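Local structure of peptidoglycan-N-acetylmuramic acid deacetylase PdaC (6H8N) at residues Phe16-Asn21 with Leu157-Tyr162; Gly62-Asn67 with Ser98-Thr103. The protein removes acetyl groups from N-acetylmuramic acid residues of peptidoglycan, a modification that confers resistance to lysozyme, and can also deacylate short chitin oligomers. The protein carries 1 engineered substitution. One frame throughout, in Å; residues are numbered along the deposited sequence.

Contact 1: residues Phe16-Asn21 with Leu157-Tyr162. Engineered in segment 16-21: S17 (natural residue Asp). With ZN (zinc ion), chain C; PO4 (phosphate ion), chain D.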
loop_
_atom_site.group_PDB
_atom_site.type_symbol
_atom_site.label_atom_id
_atom_site.label_comp_id
_atom_site.label_asym_id
_atom_site.label_seq_id
_atom_site.Cartn_x
_atom_site.Cartn_y
_atom_site.Cartn_z
ATOM N N PHE A 16 0.664 2.133 2.454
ATOM C CA PHE A 16 1.326 2.222 3.745
ATOM C C PHE A 16 2.237 1.029 3.942
ATOM O O PHE A 16 1.754 -0.107 3.959
ATOM C CB PHE A 16 0.302 2.264 4.874
ATOM C CG PHE A 16 -0.586 3.457 4.800
ATOM C CD1 PHE A 16 -0.143 4.661 5.291
ATOM C CD2 PHE A 16 -1.841 3.389 4.238
ATOM C CE1 PHE A 16 -0.913 5.776 5.218
ATOM C CE2 PHE A 16 -2.636 4.507 4.144
ATOM C CZ PHE A 16 -2.170 5.717 4.638
ATOM N N SER A 17 3.517 1.277 4.162
ATOM C CA SER A 17 4.496 0.221 4.380
ATOM C C SER A 17 4.988 0.224 5.814
ATOM O O SER A 17 5.163 1.279 6.416
ATOM C CB SER A 17 5.715 0.457 3.496
ATOM O OG SER A 17 5.397 0.242 2.136
ATOM N N ASP A 18 5.260 -0.975 6.331
ATOM C CA ASP A 18 6.088 -1.253 7.514
ATOM C C ASP A 18 5.298 -1.630 8.751
ATOM O O ASP A 18 5.900 -2.054 9.739
ATOM C CB ASP A 18 7.071 -0.136 7.887
ATOM C CG ASP A 18 8.112 0.096 6.848
ATOM O OD1 ASP A 18 8.271 -0.745 5.961
ATOM O OD2 ASP A 18 8.742 1.186 6.901
ATOM N N GLY A 19 3.985 -1.523 8.707
ATOM C CA GLY A 19 3.146 -1.942 9.821
ATOM C C GLY A 19 2.865 -3.439 9.743
ATOM O O GLY A 19 3.451 -4.159 8.933
ATOM N N PRO A 20 1.923 -3.924 10.550
ATOM C CA PRO A 20 1.071 -3.113 11.427
ATOM C C PRO A 20 1.769 -2.604 12.669
ATOM O O PRO A 20 2.690 -3.224 13.208
ATOM C CB PRO A 20 -0.027 -4.093 11.843
ATOM C CG PRO A 20 0.583 -5.432 11.697
ATOM C CD PRO A 20 1.506 -5.335 10.536
ATOM N N ASN A 21 1.303 -1.448 13.136
ATOM C CA ASN A 21 1.714 -0.877 14.411
ATOM C C ASN A 21 0.449 -0.285 15.004
ATOM O O ASN A 21 0.020 0.797 14.578
ATOM C CB ASN A 21 2.761 0.206 14.188
ATOM C CG ASN A 21 3.291 0.738 15.464
ATOM O OD1 ASN A 21 3.657 -0.032 16.336
ATOM N ND2 ASN A 21 3.316 2.058 15.615
ATOM N N LEU A 157 3.345 6.669 -1.177
ATOM C CA LEU A 157 3.983 5.868 -0.126
ATOM C C LEU A 157 4.077 6.646 1.176
ATOM O O LEU A 157 4.719 7.701 1.229
ATOM C CB LEU A 157 5.381 5.449 -0.569
ATOM C CG LEU A 157 6.304 4.826 0.484
ATOM C CD1 LEU A 157 5.677 3.557 1.048
ATOM C CD2 LEU A 157 7.689 4.568 -0.095
ATOM N N ILE A 158 3.477 6.108 2.236
ATOM C CA ILE A 158 3.647 6.581 3.608
ATOM C C ILE A 158 4.049 5.373 4.446
ATOM O O ILE A 158 3.641 4.241 4.153
ATOM C CB ILE A 158 2.316 7.189 4.115
ATOM C CG1 ILE A 158 1.961 8.425 3.278
ATOM C CG2 ILE A 158 2.368 7.506 5.610
ATOM C CD1 ILE A 158 0.584 8.976 3.505
ATOM N N HIS A 159 4.863 5.580 5.475
ATOM C CA HIS A 159 5.263 4.483 6.356
ATOM C C HIS A 159 4.454 4.574 7.643
ATOM O O HIS A 159 4.616 5.526 8.407
ATOM C CB HIS A 159 6.774 4.541 6.596
ATOM C CG HIS A 159 7.558 4.457 5.320
ATOM N ND1 HIS A 159 7.853 5.561 4.544
ATOM C CD2 HIS A 159 8.039 3.389 4.632
ATOM C CE1 HIS A 159 8.504 5.180 3.458
ATOM N NE2 HIS A 159 8.628 3.866 3.487
ATOM N N ASP A 160 3.570 3.595 7.895
ATOM C CA ASP A 160 2.562 3.713 8.967
ATOM C C ASP A 160 3.084 3.285 10.323
ATOM O O ASP A 160 2.352 2.647 11.086
ATOM C CB ASP A 160 1.237 2.997 8.636
ATOM C CG ASP A 160 1.378 1.492 8.432
ATOM O OD1 ASP A 160 2.262 1.080 7.667
ATOM O OD2 ASP A 160 0.547 0.728 9.018
ATOM N N ILE A 161 4.321 3.640 10.655
ATOM C CA ILE A 161 4.933 3.312 11.934
ATOM C C ILE A 161 5.344 4.546 12.728
ATOM O O ILE A 161 5.887 4.404 13.827
ATOM C CB ILE A 161 6.128 2.358 11.742
ATOM C CG1 ILE A 161 7.187 2.971 10.829
ATOM C CG2 ILE A 161 5.621 1.034 11.175
ATOM C CD1 ILE A 161 8.503 2.210 10.848
ATOM N N TYR A 162 5.138 5.745 12.198
ATOM C CA TYR A 162 5.538 6.979 12.857
ATOM C C TYR A 162 4.314 7.818 13.195
ATOM O O TYR A 162 3.395 7.948 12.380
ATOM C CB TYR A 162 6.457 7.805 11.960
ATOM C CG TYR A 162 7.670 7.045 11.467
ATOM C CD1 TYR A 162 8.618 6.560 12.353
ATOM C CD2 TYR A 162 7.865 6.820 10.111
ATOM C CE1 TYR A 162 9.740 5.873 11.894
ATOM C CE2 TYR A 162 8.980 6.132 9.649
ATOM C CZ TYR A 162 9.907 5.660 10.546
ATOM O OH TYR A 162 11.002 4.977 10.070
HETATM ZN ZN ZN C . 9.455 -0.737 4.410
HETATM P P PO4 D . 10.587 1.247 2.455
HETATM O O1 PO4 D . 11.933 1.888 2.891
HETATM O O2 PO4 D . 9.827 2.292 1.658
HETATM O O3 PO4 D . 9.813 0.988 3.705
HETATM O O4 PO4 D . 10.871 -0.017 1.708
HETATM O O HOH W 1 1.815 -1.284 6.503
#

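Contact 2: residues Gly62-Asn67 with Ser98-Thr103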
loop_
_atom_site.group_PDB
_atom_site.type_symbol
_atom_site.label_atom_id
_atom_site.label_comp_id
_atom_site.label_asym_id
_atom_site.label_seq_id
_atom_site.Cartn_x
_atom_site.Cartn_y
_atom_site.Cartn_z
ATOM N N GLY A 62 -12.107 -3.416 4.482
ATOM C CA GLY A 62 -12.091 -3.283 3.051
ATOM C C GLY A 62 -10.770 -2.879 2.443
ATOM O O GLY A 62 -10.722 -2.588 1.250
ATOM N N ASN A 63 -9.702 -2.848 3.216
ATOM C CA ASN A 63 -8.397 -2.477 2.700
ATOM C C ASN A 63 -7.675 -3.692 2.133
ATOM O O ASN A 63 -7.966 -4.840 2.483
ATOM C CB ASN A 63 -7.612 -1.802 3.809
ATOM C CG ASN A 63 -8.356 -0.618 4.350
ATOM O OD1 ASN A 63 -8.488 0.404 3.659
ATOM N ND2 ASN A 63 -8.858 -0.726 5.583
ATOM N N GLU A 64 -6.738 -3.427 1.241
ATOM C CA GLU A 64 -5.946 -4.467 0.613
ATOM C C GLU A 64 -4.655 -4.636 1.403
ATOM O O GLU A 64 -4.126 -3.668 1.966
ATOM C CB GLU A 64 -5.651 -4.111 -0.849
ATOM C CG GLU A 64 -4.906 -5.202 -1.602
ATOM C CD GLU A 64 -4.879 -5.000 -3.096
ATOM O OE1 GLU A 64 -5.023 -3.877 -3.583
ATOM O OE2 GLU A 64 -4.687 -6.018 -3.818
ATOM N N VAL A 65 -4.157 -5.869 1.460
ATOM C CA VAL A 65 -2.930 -6.199 2.171
ATOM C C VAL A 65 -1.931 -6.779 1.189
ATOM O O VAL A 65 -2.239 -7.731 0.458
ATOM C CB VAL A 65 -3.192 -7.173 3.326
ATOM C CG1 VAL A 65 -1.877 -7.629 3.971
ATOM C CG2 VAL A 65 -4.088 -6.514 4.340
ATOM N N GLY A 66 -0.717 -6.227 1.207
ATOM C CA GLY A 66 0.384 -6.719 0.415
ATOM C C GLY A 66 1.531 -7.175 1.301
ATOM O O GLY A 66 1.566 -6.903 2.495
ATOM N N ASN A 67 2.467 -7.884 0.691
ATOM C CA ASN A 67 3.589 -8.499 1.388
ATOM C C ASN A 67 4.817 -7.592 1.320
ATOM O O ASN A 67 5.226 -7.197 0.228
ATOM C CB ASN A 67 3.851 -9.834 0.676
ATOM C CG ASN A 67 4.923 -10.689 1.318
ATOM O OD1 ASN A 67 6.001 -10.225 1.704
ATOM N ND2 ASN A 67 4.658 -11.986 1.366
ATOM N N SER A 98 -5.556 -15.189 8.872
ATOM C CA SER A 98 -6.689 -14.597 8.169
ATOM C C SER A 98 -7.230 -15.422 7.014
ATOM O O SER A 98 -8.313 -15.097 6.518
ATOM C CB SER A 98 -6.295 -13.214 7.620
ATOM O OG SER A 98 -5.424 -13.328 6.508
ATOM N N GLY A 99 -6.504 -16.424 6.527
ATOM C CA GLY A 99 -6.931 -17.126 5.331
ATOM C C GLY A 99 -6.803 -16.336 4.051
ATOM O O GLY A 99 -7.291 -16.788 3.009
ATOM N N TYR A 100 -6.178 -15.159 4.100
ATOM C CA TYR A 100 -5.978 -14.309 2.925
ATOM C C TYR A 100 -4.598 -14.560 2.337
ATOM O O TYR A 100 -3.623 -14.728 3.075
ATOM C CB TYR A 100 -6.093 -12.862 3.391
ATOM C CG TYR A 100 -5.965 -11.709 2.397
ATOM C CD1 TYR A 100 -7.110 -11.085 1.891
ATOM C CD2 TYR A 100 -4.731 -11.130 2.119
ATOM C CE1 TYR A 100 -7.021 -9.970 1.056
ATOM C CE2 TYR A 100 -4.618 -10.053 1.238
ATOM C CZ TYR A 100 -5.778 -9.436 0.751
ATOM O OH TYR A 100 -5.716 -8.287 -0.064
ATOM N N ARG A 101 -4.532 -14.603 1.013
ATOM C CA ARG A 101 -3.292 -14.757 0.265
ATOM C C ARG A 101 -3.003 -13.476 -0.512
ATOM O O ARG A 101 -3.621 -13.231 -1.556
ATOM C CB ARG A 101 -3.384 -15.947 -0.695
ATOM C CG ARG A 101 -2.094 -16.117 -1.494
ATOM C CD ARG A 101 -2.050 -17.434 -2.280
ATOM N NE ARG A 101 -3.075 -17.503 -3.314
ATOM C CZ ARG A 101 -3.135 -18.451 -4.248
ATOM N NH1 ARG A 101 -4.110 -18.430 -5.147
ATOM N NH2 ARG A 101 -2.221 -19.419 -4.289
ATOM N N PRO A 102 -2.062 -12.645 -0.075
ATOM C CA PRO A 102 -1.722 -11.450 -0.861
ATOM C C PRO A 102 -1.267 -11.825 -2.258
ATOM O O PRO A 102 -0.617 -12.848 -2.465
ATOM C CB PRO A 102 -0.569 -10.822 -0.074
ATOM C CG PRO A 102 -0.812 -11.275 1.348
ATOM C CD PRO A 102 -1.335 -12.697 1.195
ATOM N N THR A 103 -1.606 -10.956 -3.210
ATOM C CA THR A 103 -1.090 -11.057 -4.566
ATOM C C THR A 103 -0.045 -10.002 -4.877
ATOM O O THR A 103 0.691 -10.158 -5.859
ATOM C CB THR A 103 -2.228 -10.930 -5.585
ATOM O OG1 THR A 103 -2.847 -9.671 -5.422
ATOM C CG2 THR A 103 -3.271 -12.022 -5.381
HETATM O O HOH W 2 -4.680 -8.910 -3.409
HETATM O O HOH W 3 -2.329 -8.290 -2.240
#

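Contact 1: residues Phe16-Asn21 with Leu157-Tyr162
Strands 11-17 and 155-159 run parallel here, side by side; D18 in segment 16-21 binds the zinc, and H159 in segment 157-162 reaches the zinc-bound phosphate. S17 N donates to I158 O at 3.0 Å (N-H...O 157°), in the carbonyl plane; one step on, D160 N returns a bond to S17 O, lying above that carbonyl's plane. On the sheet face that carries F16 and I158, CE1 of the F16 ring packs on I158 CB at 3.7 Å.

H159 leaves from the other face. Its CB passes S17 O at 3.6 Å, and CG, anti to the carbonyl carbon (chi1 -59°), sends the ring beside the D18 side chain. CD2 comes to 3.2 Å from D18 OD2, while the methyl CD1 of L157 lies over one ring face, offset toward the rim. ND1 is hydrogen-bonded to D133; NE2 points almost straight (177°) at O2 of a phosphate ion, probably from the crystallisation liquor, 2.7 Å away. Held at both nitrogens, the imidazole has its rotation fixed. D18 OD1 binds the zinc at 2.0 Å, and phosphate O3 is another ligand; H68 and H72 complete the site.

D160 CG takes the crowded position between N and C, which brings OD1 to G19 N, 3.3 Å away in a weak bond. A water accepting from G19 N also reaches D160 OD1 and F16 O; OD2 is held by T25. S17 is an engineered replacement of the Asp that by similarity is the proton acceptor; its OG bonds R106. I161 CG2 lies 3.4 Å from D18 O and also meets D18 CB.

A metal-binding aspartate, and across from it a histidine that by similarity is the proton donor, its pKa probably raised by D133, mark the catalytic centre of PdaC's C-terminal polysaccharide deacetylase (NodB homology, carbohydrate esterase family 4) domain.

Contact 2: residues Gly62-Asn67 with Ser98-Thr103
One direct hydrogen bond joins strand 64-67 to the loop that follows helix 80-98. V65 N donates to Y100 OH over 3.3 Å, long but essentially straight at 179°. To get there, the Y100 side chain stretches out with CG anti to its own backbone N (chi1 -179°), so the phenol tip arrives at the backbone of V65. At the helix end, S98 OG accepts from Y100 N at 3.1 Å in an ST turn, which ties down the base of the tyrosine, while G99 is the first residue to leave the helix.

Two waters add bridged polar links. One donates to V65 O and accepts from T103 N, at 2.8 and 2.9 Å, so both backbone groups of V65 are engaged, N by the phenol and O by water. The other water joins E64 OE2 to T103 OG1; that carboxylate oxygen is also bonded to S187.

In the fold, strand 64-67 pairs in parallel with strand 40-43 in the central sheet of the distorted (beta/alpha) barrel of NodB-homology deacetylases, and the loop 99-103 leads from helix 80-98 into strand 104-105, with N67 hydrogen-bonded through its backbone to L104.

The apolar contact is between V65 and Y100: V65 CB is directed to the loop and meets CE2 at the rim of the Y100 ring at 3.8 Å, while V65 O lies in the ring plane at its edge. Two further carbons make van der Waals contacts with polar atoms. P102 sets its CB against that same carbonyl oxygen of V65, 3.6 Å away, next to G66. The E64 side chain, extended beyond CG, crosses the tyrosine at about a right angle, its carboxylate plane 86° from the ring, and CG touches Y100 OH at 3.5 Å.

Overall arrangement
Contacts 1 and 2 work on the same parallel sheet without touching: their centres are 15 Å apart and their nearest atoms about 7 Å. Strand 40-43 lies between strands 11-17 and 64-67, pairing with both, so the sheet runs from 155-159 through 11-17 and 40-43 to 64-67. Along the chain, contact 2 is nested inside the loop that contact 1 closes. Contact 2 lies on the strand that leads straight to the metal ligand H68, the last residue of that strand, N67, having its side chain about 10 Å from the zinc, while contact 1 supplies the ligand D18.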